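Local atomic coordinates of TatD-related deoxyribonuclease (PDB entry 1J6O), a protein that probably acts as a metal-dependent deoxyribonuclease, hydrolysing ester bonds in DNA. Residues A18-H23 / T213-L218; V47-E52 / G72-D77; K131-L136 / L156-G161; R120-Q125 / E149-E154. One frame throughout, in Å; residues are numbered along the deposited sequence.

All four contacts belong to one TIM barrel. Contact 1 joins the loops after the first and last strands, 13-18 and 209-211; the other three fall between its segments in sequence. Contact 2, its centre about 14 Å away, joins the loops after strands 41-47 and 67-71, touches contact 1 through Val-47 and closes before contacts 3 and 4 open. Those two alternate their segments, share helix 115-132 and lie about 12 Å apart, contact 3 where strands 136-141 and 161-163 begin, contact 4 between two outer helices. Val-73 and Gln-125 link contacts 2 and 4. Contact 1 holds two predicted metal ligands, and His-74 of contact 2 borders others.

Contact 1 of 4, residues A18-H23 / T213-L218; sequences AHLHFH and TDCPFL
His-19 and Cys-215 meet where a TIM barrel closes on itself, in the loops that follow its first strand, 13-18, and its last, 209-211. The imidazole of His-19 donates from NE2 to OD1 of Asp-214 at 2.9 Å. The acceptor lies close to the ring plane, although imidazole and carboxylate are turned 57° apart. The other ring nitrogen, ND1, is hydrogen-bonded to the carbonyl of Val-47, which fixes the rotation of the ring from both ends. His-19 and Asp-214 are both predicted ligands of the first divalent metal ion, with His-17 and Glu-103 close by; here they are hydrogen-bonded directly to each other.

Cys-215 reaches His-19 through its carbonyl, which takes a weak bond from the backbone N of His-19 and lies 3.1 Å from CB of the same residue. With chi1 of His-19 at -55°, its CG stays beside its own backbone N and 3.4 Å from that oxygen, O of Cys-215. The thiol has other neighbours: SG rests 3.6 Å from CB of Ala-18, with CD2 of Leu-20 slightly farther off. The peptide bond after Cys-215 is cis, and the proline it leads into places CD of Pro-216 3.7 Å from CD2 of Phe-22.

Phe-22 ends a type I turn that begins at His-19, and the turn folds its ring back over CB of His-19, which sits 3.4 Å above the centre of one face. At the edge of the same ring, near its plane, CZ of Phe-217 comes 3.7 Å from CE2 of Phe-22.

Contact 2 of 4, residues V47-E52 / G72-D77; sequences VGVNLE and GVHPHD
Val-49 and His-74 join the two loop backbones through a single, almost straight hydrogen bond, His-74 N to Val-49 O at 2.8 Å, with the donor lying above the carbonyl plane. A weaker CA-H...O contact from Val-73 supplements it at the same oxygen.

ND2 of Asn-50 donates to OD2 of Asp-77 at 3.1 Å, in line with the amide plane but from above the plane of the carboxylate. CG of Asp-77 lies beside its own backbone N (chi1 -48°), 4.0 Å from CB of Asn-50. Asn-50 is the N-cap of helix 51-61, and its OD1 accepts from the backbone N of Asp-53. An alanine in place of Asp-77 would probably leave ND2 of Asn-50 without this mate and the two loops less firmly tied. On the apolar side, CD1 of Leu-51 meets CG2 of Val-73 at 3.9 Å, while CB of Val-49 packs against CB of His-74. ND1 of His-74 accepts from the backbone N of His-76 in the ring plane.

Loops that follow adjacent strands, here 41-47 and 67-71, meet in this way at the C-terminal mouth of a TIM barrel, and His-74 borders the predicted metal ligands Glu-103 and His-139.

Contact 3 of 4, residues K131-L136 / L156-G161; sequences KLNLPL and LPEKRG
Asn-133 and Glu-158 carry the polar side-chain part of this contact. CG of Asn-133 lies anti to the backbone N (chi1 -156°), which carries the amide toward Glu-158. ND2 of Asn-133 donates to OE1 of Glu-158 at 3.0 Å; the oxygen lies near the amide plane but is approached from above the carboxylate, the two groups standing almost perpendicular (84°). OD1 of Asn-133 accepts a weak bond from the backbone N of Glu-158, and ND2 also reaches the carbonyl of the C-terminal residue, Glu-268. With its positive phi, Asn-133 is the C-prime residue of the Schellman motif that ends helix 115-132. An alanine here would probably leave OE1 and the backbone N of Glu-158, and the carbonyl of Glu-268, without these mates.

The backbone bonds are those of two neighbouring parallel strands at their start. Leu-136 N donates to Arg-160 O at 2.9 Å, nearly straight, and Leu-136 is bridged to Gly-161. CA-H...O contacts flank this bond: Pro-135 CA lies 3.3 Å from Lys-159 O, and Gly-161 CA 3.2 Å from Leu-136 O. A CB on Gly-161 would clash with that last oxygen. Pro-157 CG makes a close C...O contact with Leu-134 O at 3.0 Å.

The apolar contacts centre on CD1 of Leu-136, which meets Pro-157 CD at 4.1 Å and Leu-156 CD2 at 4.4 Å. That leucine also touches Ala-129 of helix 115-132.

The chemistry implies a main-chain bond in the sheet, apolar side chains beside the helix, and a polar clasp, with the exposed Glu-158 at its outer end, that ties the helix end to the loop following helix 144-153.

Contact 4 of 4, residues R120-Q125 / E149-E154; sequences RVFVEQ and EILRTE
Ile-150 is the first residue of 149-154 to meet the neighbouring helix, and it does so with two branches. Its CG2, anti to the backbone N, lies 3.7 Å from CG2 of Val-123 and also touches CD2 of Phe-122. In the other branch chi1 (-68°) sets CG1 beside the backbone N, and the extended chi2 (178°) takes CD1 to within 3.9 Å of the same ring atom, CD2 of Phe-122. The isoleucine thus meets CD2 of the phenyl ring with both CD1 and CG2, the latter also lying near CE2, and it packs as well on Lys-119 and Ile-126 of helix 115-132.

Leu-151 comes next and takes the far end of that ring. Its CG sits 4.0 Å from CZ of Phe-122, with both methyl groups only slightly farther away, so the branched end of the leucine gathers round the tip of the phenyl group, the two side chains crossing at about a right angle. The ring also touches Thr-104 and Leu-106 of strand 98-107, which places it between the helices and the barrel wall. Here the TIM-barrel plan is plain: helices 115-132 and 144-153 are two outer helices of the barrel, running in roughly the same direction, the axes of these short segments 10.6 Å apart and crossing at -30°.

Glu-154 reaches across: its OE2 presses on CG1 of Val-123 at 3.1 Å, a tight approach of a carboxylate oxygen to a methyl group. Its other oxygen, OE1, lies close to OE2 of Glu-127, a pairing of like charges that might raise the pKa of one of the two carboxylates.

Contact 1 of 4, residues A18-H23 / T213-L218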
# COMPACT_ATOMS: atom_id res chain seq x y z
N ALA A 18 -2.64 -0.01 -5.42
CA ALA A 18 -3.17 -0.60 -6.65
C ALA A 18 -2.04 -0.84 -7.69
O ALA A 18 -0.99 -0.23 -7.59
CB ALA A 18 -4.17 0.34 -7.22
N HIS A 19 -2.28 -1.72 -8.67
CA HIS A 19 -1.28 -2.00 -9.72
C HIS A 19 -2.12 -2.00 -11.01
O HIS A 19 -2.20 -3.04 -11.73
CB HIS A 19 -0.67 -3.40 -9.55
CG HIS A 19 -0.05 -3.64 -8.20
ND1 HIS A 19 1.14 -3.05 -7.82
CD2 HIS A 19 -0.42 -4.44 -7.17
CE1 HIS A 19 1.48 -3.49 -6.62
NE2 HIS A 19 0.55 -4.33 -6.21
N LEU A 20 -2.72 -0.86 -11.31
CA LEU A 20 -3.57 -0.73 -12.49
C LEU A 20 -2.85 -0.87 -13.82
O LEU A 20 -3.48 -1.12 -14.86
CB LEU A 20 -4.33 0.60 -12.42
CG LEU A 20 -5.36 0.65 -11.28
CD1 LEU A 20 -5.78 2.11 -10.98
CD2 LEU A 20 -6.57 -0.18 -11.68
N HIS A 21 -1.53 -0.73 -13.77
CA HIS A 21 -0.72 -0.84 -14.96
C HIS A 21 -0.33 -2.28 -15.29
O HIS A 21 0.32 -2.51 -16.32
CB HIS A 21 0.54 0.03 -14.83
CG HIS A 21 1.38 -0.31 -13.64
ND1 HIS A 21 0.91 -0.21 -12.35
CD2 HIS A 21 2.62 -0.86 -13.56
CE1 HIS A 21 1.82 -0.68 -11.51
NE2 HIS A 21 2.87 -1.09 -12.23
N PHE A 22 -0.71 -3.24 -14.45
CA PHE A 22 -0.39 -4.63 -14.71
C PHE A 22 -1.19 -5.09 -15.92
O PHE A 22 -2.25 -4.51 -16.24
CB PHE A 22 -0.70 -5.51 -13.51
CG PHE A 22 0.33 -5.43 -12.40
CD1 PHE A 22 1.35 -4.47 -12.42
CD2 PHE A 22 0.31 -6.36 -11.36
CE1 PHE A 22 2.34 -4.44 -11.42
CE2 PHE A 22 1.31 -6.33 -10.35
CZ PHE A 22 2.32 -5.37 -10.39
N HIS A 23 -0.68 -6.11 -16.60
CA HIS A 23 -1.36 -6.62 -17.79
C HIS A 23 -2.80 -7.12 -17.61
O HIS A 23 -3.56 -7.19 -18.59
CB HIS A 23 -0.49 -7.69 -18.47
CG HIS A 23 -0.60 -9.05 -17.86
ND1 HIS A 23 -1.65 -9.90 -18.13
CD2 HIS A 23 0.23 -9.72 -17.02
CE1 HIS A 23 -1.46 -11.04 -17.48
NE2 HIS A 23 -0.33 -10.96 -16.81
N THR A 213 -6.59 -2.56 -2.17
CA THR A 213 -7.09 -3.71 -2.90
C THR A 213 -5.91 -4.58 -3.32
O THR A 213 -6.04 -5.80 -3.39
CB THR A 213 -7.79 -3.36 -4.24
OG1 THR A 213 -6.86 -2.64 -5.08
CG2 THR A 213 -9.04 -2.54 -4.02
N ASP A 214 -4.76 -3.95 -3.58
CA ASP A 214 -3.58 -4.66 -4.04
C ASP A 214 -4.02 -5.26 -5.40
O ASP A 214 -3.49 -6.28 -5.86
CB ASP A 214 -3.16 -5.78 -3.06
CG ASP A 214 -1.73 -6.26 -3.33
OD1 ASP A 214 -0.95 -5.55 -4.01
OD2 ASP A 214 -1.39 -7.37 -2.83
N CYS A 215 -4.99 -4.62 -6.07
CA CYS A 215 -5.45 -5.14 -7.37
C CYS A 215 -4.26 -5.28 -8.34
O CYS A 215 -3.37 -4.44 -8.36
CB CYS A 215 -6.54 -4.23 -7.96
SG CYS A 215 -6.05 -2.54 -8.36
N PRO A 216 -4.29 -6.29 -9.24
CA PRO A 216 -5.36 -7.29 -9.41
C PRO A 216 -5.41 -8.43 -8.41
O PRO A 216 -6.26 -9.31 -8.52
CB PRO A 216 -5.07 -7.82 -10.81
CG PRO A 216 -3.53 -7.94 -10.77
CD PRO A 216 -3.16 -6.56 -10.15
N PHE A 217 -4.53 -8.42 -7.42
CA PHE A 217 -4.51 -9.50 -6.44
C PHE A 217 -5.54 -9.47 -5.28
O PHE A 217 -6.18 -8.44 -5.05
CB PHE A 217 -3.14 -9.56 -5.75
CG PHE A 217 -1.96 -9.48 -6.66
CD1 PHE A 217 -1.79 -10.37 -7.71
CD2 PHE A 217 -1.02 -8.47 -6.47
CE1 PHE A 217 -0.70 -10.25 -8.59
CE2 PHE A 217 0.06 -8.34 -7.32
CZ PHE A 217 0.23 -9.23 -8.39
N LEU A 218 -5.69 -10.62 -4.63
CA LEU A 218 -6.56 -10.79 -3.48
C LEU A 218 -7.92 -10.11 -3.44
O LEU A 218 -8.16 -9.19 -2.63
CB LEU A 218 -5.78 -10.31 -2.27
CG LEU A 218 -4.36 -10.88 -2.13
CD1 LEU A 218 -3.54 -10.07 -1.10
CD2 LEU A 218 -4.48 -12.32 -1.70

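Contact 2 of 4, residues V47-E52 / G72-D77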
# COMPACT_ATOMS: atom_id res chain seq x y z
N VAL A 47 1.11 1.61 -7.25
CA VAL A 47 2.43 1.16 -6.90
C VAL A 47 3.30 0.37 -7.87
O VAL A 47 2.85 -0.64 -8.41
CB VAL A 47 2.27 0.29 -5.61
CG1 VAL A 47 3.61 0.06 -4.96
CG2 VAL A 47 1.32 1.00 -4.60
N GLY A 48 4.55 0.78 -7.99
CA GLY A 48 5.49 0.09 -8.88
C GLY A 48 6.23 -1.02 -8.15
O GLY A 48 6.30 -0.98 -6.91
N VAL A 49 6.75 -2.03 -8.87
CA VAL A 49 7.47 -3.11 -8.18
C VAL A 49 8.95 -3.27 -8.57
O VAL A 49 9.66 -4.13 -8.02
CB VAL A 49 6.73 -4.48 -8.29
CG1 VAL A 49 5.35 -4.36 -7.60
CG2 VAL A 49 6.56 -4.90 -9.75
N ASN A 50 9.41 -2.45 -9.51
CA ASN A 50 10.80 -2.48 -9.95
C ASN A 50 10.99 -1.24 -10.81
O ASN A 50 10.06 -0.46 -10.97
CB ASN A 50 11.17 -3.77 -10.70
CG ASN A 50 10.33 -4.03 -11.94
OD1 ASN A 50 10.19 -3.17 -12.80
ND2 ASN A 50 9.81 -5.24 -12.04
N LEU A 51 12.18 -1.01 -11.32
CA LEU A 51 12.39 0.18 -12.13
C LEU A 51 11.51 0.31 -13.37
O LEU A 51 10.90 1.36 -13.59
CB LEU A 51 13.88 0.29 -12.54
CG LEU A 51 14.82 1.15 -11.69
CD1 LEU A 51 14.39 1.20 -10.26
CD2 LEU A 51 16.27 0.64 -11.84
N GLU A 52 11.44 -0.74 -14.18
CA GLU A 52 10.61 -0.67 -15.39
C GLU A 52 9.13 -0.53 -15.06
O GLU A 52 8.39 0.23 -15.71
CB GLU A 52 10.79 -1.92 -16.25
CG GLU A 52 12.18 -2.13 -16.82
CD GLU A 52 13.24 -2.28 -15.75
OE1 GLU A 52 13.03 -3.08 -14.79
OE2 GLU A 52 14.29 -1.61 -15.87
N GLY A 72 9.36 2.10 -6.55
CA GLY A 72 10.26 1.29 -5.74
C GLY A 72 10.56 -0.06 -6.35
O GLY A 72 10.15 -0.37 -7.48
N VAL A 73 11.29 -0.85 -5.58
CA VAL A 73 11.69 -2.18 -5.99
C VAL A 73 11.29 -3.14 -4.90
O VAL A 73 11.76 -3.06 -3.75
CB VAL A 73 13.23 -2.24 -6.21
CG1 VAL A 73 13.62 -3.64 -6.65
CG2 VAL A 73 13.64 -1.24 -7.28
N HIS A 74 10.44 -4.08 -5.30
CA HIS A 74 9.89 -5.13 -4.44
C HIS A 74 11.02 -6.07 -4.00
O HIS A 74 11.99 -6.27 -4.71
CB HIS A 74 8.82 -5.85 -5.28
CG HIS A 74 8.00 -6.87 -4.54
ND1 HIS A 74 8.50 -8.09 -4.14
CD2 HIS A 74 6.68 -6.87 -4.21
CE1 HIS A 74 7.53 -8.80 -3.59
NE2 HIS A 74 6.41 -8.08 -3.62
N PRO A 75 10.89 -6.67 -2.81
CA PRO A 75 11.98 -7.57 -2.40
C PRO A 75 12.26 -8.72 -3.38
O PRO A 75 13.40 -9.17 -3.50
CB PRO A 75 11.54 -8.05 -0.99
CG PRO A 75 10.05 -7.83 -0.96
CD PRO A 75 9.88 -6.52 -1.75
N HIS A 76 11.23 -9.19 -4.09
CA HIS A 76 11.46 -10.28 -5.02
C HIS A 76 12.47 -9.83 -6.07
O HIS A 76 13.33 -10.61 -6.49
CB HIS A 76 10.15 -10.71 -5.72
CG HIS A 76 9.17 -11.40 -4.82
ND1 HIS A 76 9.28 -11.79 -3.52
CD2 HIS A 76 7.90 -11.75 -5.22
CE1 HIS A 76 8.07 -12.36 -3.18
NE2 HIS A 76 7.26 -12.32 -4.22
N ASP A 77 12.40 -8.57 -6.46
CA ASP A 77 13.29 -8.02 -7.46
C ASP A 77 14.61 -7.46 -6.90
O ASP A 77 15.37 -6.84 -7.64
CB ASP A 77 12.57 -6.88 -8.24
CG ASP A 77 11.13 -7.26 -8.74
OD1 ASP A 77 10.19 -7.47 -7.91
OD2 ASP A 77 10.90 -7.28 -9.97

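Contact 3 of 4, residues K131-L136 / L156-G161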
# COMPACT_ATOMS: atom_id res chain seq x y z
N LYS A 131 15.35 10.88 2.89
CA LYS A 131 15.93 12.01 2.20
C LYS A 131 14.89 12.90 1.49
O LYS A 131 14.93 14.13 1.58
CB LYS A 131 16.94 11.48 1.17
CG LYS A 131 17.55 12.56 0.28
CD LYS A 131 18.55 11.93 -0.70
CE LYS A 131 19.03 12.91 -1.76
NZ LYS A 131 19.77 12.20 -2.85
N LEU A 132 13.96 12.26 0.79
CA LEU A 132 12.92 12.98 0.06
C LEU A 132 11.71 13.34 0.90
O LEU A 132 10.82 14.06 0.45
CB LEU A 132 12.48 12.14 -1.15
CG LEU A 132 13.57 11.64 -2.13
CD1 LEU A 132 12.91 10.80 -3.26
CD2 LEU A 132 14.34 12.83 -2.72
N ASN A 133 11.68 12.82 2.13
CA ASN A 133 10.60 13.05 3.05
C ASN A 133 9.28 12.50 2.50
O ASN A 133 8.22 13.11 2.66
CB ASN A 133 10.47 14.53 3.35
CG ASN A 133 9.82 14.77 4.67
OD1 ASN A 133 9.75 13.86 5.51
ND2 ASN A 133 9.33 15.99 4.88
N LEU A 134 9.36 11.36 1.83
CA LEU A 134 8.17 10.70 1.26
C LEU A 134 7.84 9.49 2.13
O LEU A 134 8.73 8.84 2.66
CB LEU A 134 8.46 10.21 -0.17
CG LEU A 134 8.57 11.24 -1.28
CD1 LEU A 134 8.96 10.54 -2.59
CD2 LEU A 134 7.24 12.02 -1.44
N PRO A 135 6.54 9.19 2.31
CA PRO A 135 6.11 8.04 3.12
C PRO A 135 6.49 6.76 2.40
O PRO A 135 6.67 6.75 1.18
CB PRO A 135 4.60 8.25 3.24
CG PRO A 135 4.24 8.94 2.01
CD PRO A 135 5.37 9.96 1.84
N LEU A 136 6.63 5.69 3.16
CA LEU A 136 6.97 4.40 2.61
C LEU A 136 5.75 3.50 2.48
O LEU A 136 4.86 3.56 3.31
CB LEU A 136 8.00 3.69 3.52
CG LEU A 136 9.41 4.27 3.48
CD1 LEU A 136 10.10 4.13 4.84
CD2 LEU A 136 10.19 3.54 2.38
N LEU A 156 13.52 7.71 9.73
CA LEU A 156 12.33 7.59 8.89
C LEU A 156 11.72 8.92 8.50
O LEU A 156 11.89 9.93 9.18
CB LEU A 156 11.28 6.78 9.61
CG LEU A 156 11.72 5.38 9.99
CD1 LEU A 156 10.64 4.72 10.81
CD2 LEU A 156 12.02 4.59 8.74
N PRO A 157 10.97 8.94 7.39
CA PRO A 157 10.32 10.18 6.93
C PRO A 157 9.29 10.58 7.98
O PRO A 157 8.78 9.71 8.70
CB PRO A 157 9.64 9.78 5.63
CG PRO A 157 10.33 8.51 5.22
CD PRO A 157 10.63 7.81 6.50
N GLU A 158 8.98 11.88 8.05
CA GLU A 158 8.00 12.44 9.00
C GLU A 158 6.77 11.55 9.01
O GLU A 158 6.36 11.04 10.06
CB GLU A 158 7.61 13.86 8.57
CG GLU A 158 8.74 14.88 8.70
CD GLU A 158 8.45 16.18 7.95
OE1 GLU A 158 7.46 16.24 7.19
OE2 GLU A 158 9.23 17.15 8.11
N LYS A 159 6.16 11.39 7.84
CA LYS A 159 4.97 10.55 7.69
C LYS A 159 5.62 9.20 7.36
O LYS A 159 6.04 8.99 6.23
CB LYS A 159 4.14 11.00 6.48
CG LYS A 159 3.59 12.42 6.56
CD LYS A 159 2.12 12.40 6.95
CE LYS A 159 1.55 13.80 7.07
NZ LYS A 159 1.75 14.57 5.81
N ARG A 160 5.73 8.32 8.33
CA ARG A 160 6.35 7.01 8.12
C ARG A 160 5.78 6.25 6.92
O ARG A 160 6.53 5.81 6.03
CB ARG A 160 6.20 6.18 9.39
CG ARG A 160 6.60 6.96 10.64
CD ARG A 160 7.81 6.37 11.30
NE ARG A 160 8.16 7.09 12.53
CZ ARG A 160 8.67 8.31 12.56
NH1 ARG A 160 8.89 8.99 11.44
NH2 ARG A 160 8.97 8.86 13.73
N GLY A 161 4.47 6.07 6.91
CA GLY A 161 3.85 5.35 5.81
C GLY A 161 2.84 4.29 6.19
O GLY A 161 2.12 4.38 7.19

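Contact 4 of 4, residues R120-Q125 / E149-E154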
# COMPACT_ATOMS: atom_id res chain seq x y z
N ARG A 120 19.48 -5.13 2.18
CA ARG A 120 20.18 -3.93 1.73
C ARG A 120 19.35 -3.04 0.81
O ARG A 120 19.40 -1.81 0.92
CB ARG A 120 21.52 -4.28 1.06
CG ARG A 120 21.43 -4.78 -0.36
CD ARG A 120 22.68 -4.40 -1.18
NE ARG A 120 22.26 -3.71 -2.40
CZ ARG A 120 22.80 -2.58 -2.86
NH1 ARG A 120 23.82 -2.00 -2.21
NH2 ARG A 120 22.30 -2.00 -3.94
N VAL A 121 18.59 -3.66 -0.08
CA VAL A 121 17.73 -2.93 -1.03
C VAL A 121 16.61 -2.20 -0.28
O VAL A 121 16.22 -1.08 -0.66
CB VAL A 121 17.15 -3.92 -2.07
CG1 VAL A 121 16.03 -3.28 -2.89
CG2 VAL A 121 18.28 -4.41 -3.01
N PHE A 122 16.11 -2.82 0.78
CA PHE A 122 15.04 -2.26 1.61
C PHE A 122 15.63 -1.06 2.36
O PHE A 122 15.08 0.03 2.39
CB PHE A 122 14.55 -3.32 2.59
CG PHE A 122 13.48 -2.84 3.56
CD1 PHE A 122 12.53 -1.90 3.19
CD2 PHE A 122 13.36 -3.44 4.81
CE1 PHE A 122 11.47 -1.57 4.04
CE2 PHE A 122 12.30 -3.12 5.69
CZ PHE A 122 11.35 -2.18 5.30
N VAL A 123 16.80 -1.28 2.97
CA VAL A 123 17.44 -0.19 3.70
C VAL A 123 17.72 1.00 2.79
O VAL A 123 17.49 2.14 3.17
CB VAL A 123 18.77 -0.67 4.35
CG1 VAL A 123 19.60 0.52 4.81
CG2 VAL A 123 18.47 -1.58 5.52
N GLU A 124 18.20 0.75 1.59
CA GLU A 124 18.48 1.85 0.69
C GLU A 124 17.25 2.65 0.29
O GLU A 124 17.34 3.86 0.08
CB GLU A 124 19.23 1.32 -0.53
CG GLU A 124 20.48 0.53 -0.11
CD GLU A 124 21.47 0.24 -1.22
OE1 GLU A 124 21.03 -0.22 -2.29
OE2 GLU A 124 22.69 0.44 -1.01
N GLN A 125 16.09 2.00 0.21
CA GLN A 125 14.87 2.72 -0.17
C GLN A 125 14.33 3.51 1.04
O GLN A 125 13.75 4.61 0.89
CB GLN A 125 13.85 1.75 -0.72
CG GLN A 125 14.24 1.30 -2.12
CD GLN A 125 13.28 0.31 -2.71
OE1 GLN A 125 12.24 0.68 -3.27
NE2 GLN A 125 13.61 -0.97 -2.59
N GLU A 149 13.08 -4.33 13.16
CA GLU A 149 14.45 -3.99 13.55
C GLU A 149 15.07 -2.98 12.57
O GLU A 149 15.68 -1.99 12.98
CB GLU A 149 15.33 -5.25 13.57
CG GLU A 149 15.24 -6.08 14.84
CD GLU A 149 15.87 -5.38 16.05
OE1 GLU A 149 16.95 -4.76 15.88
OE2 GLU A 149 15.29 -5.47 17.15
N ILE A 150 14.90 -3.23 11.28
CA ILE A 150 15.45 -2.33 10.27
C ILE A 150 14.83 -0.93 10.31
O ILE A 150 15.52 0.07 10.32
CB ILE A 150 15.26 -2.93 8.87
CG1 ILE A 150 16.15 -4.17 8.72
CG2 ILE A 150 15.60 -1.90 7.80
CD1 ILE A 150 15.99 -4.88 7.37
N LEU A 151 13.51 -0.88 10.32
CA LEU A 151 12.83 0.42 10.35
C LEU A 151 13.16 1.26 11.58
O LEU A 151 13.47 2.45 11.47
CB LEU A 151 11.31 0.19 10.24
CG LEU A 151 10.89 -0.29 8.85
CD1 LEU A 151 9.55 -1.00 8.86
CD2 LEU A 151 10.88 0.90 7.92
N ARG A 152 13.12 0.64 12.76
CA ARG A 152 13.42 1.38 13.97
C ARG A 152 14.88 1.80 14.03
O ARG A 152 15.25 2.71 14.77
CB ARG A 152 13.05 0.55 15.21
CG ARG A 152 13.93 -0.66 15.49
CD ARG A 152 13.69 -1.18 16.92
NE ARG A 152 14.66 -2.17 17.38
CZ ARG A 152 15.98 -2.10 17.17
NH1 ARG A 152 16.49 -1.08 16.49
NH2 ARG A 152 16.78 -3.04 17.65
N THR A 153 15.72 1.15 13.22
CA THR A 153 17.14 1.47 13.19
C THR A 153 17.46 2.84 12.58
O THR A 153 18.38 3.51 13.03
CB THR A 153 17.95 0.39 12.44
OG1 THR A 153 17.95 -0.83 13.21
CG2 THR A 153 19.40 0.85 12.23
N GLU A 154 16.73 3.27 11.55
CA GLU A 154 17.09 4.56 11.03
C GLU A 154 16.13 5.73 11.02
O GLU A 154 15.05 5.69 11.61
CB GLU A 154 17.75 4.42 9.66
CG GLU A 154 17.20 3.43 8.68
CD GLU A 154 18.24 3.16 7.61
OE1 GLU A 154 18.88 4.14 7.16
OE2 GLU A 154 18.44 1.99 7.22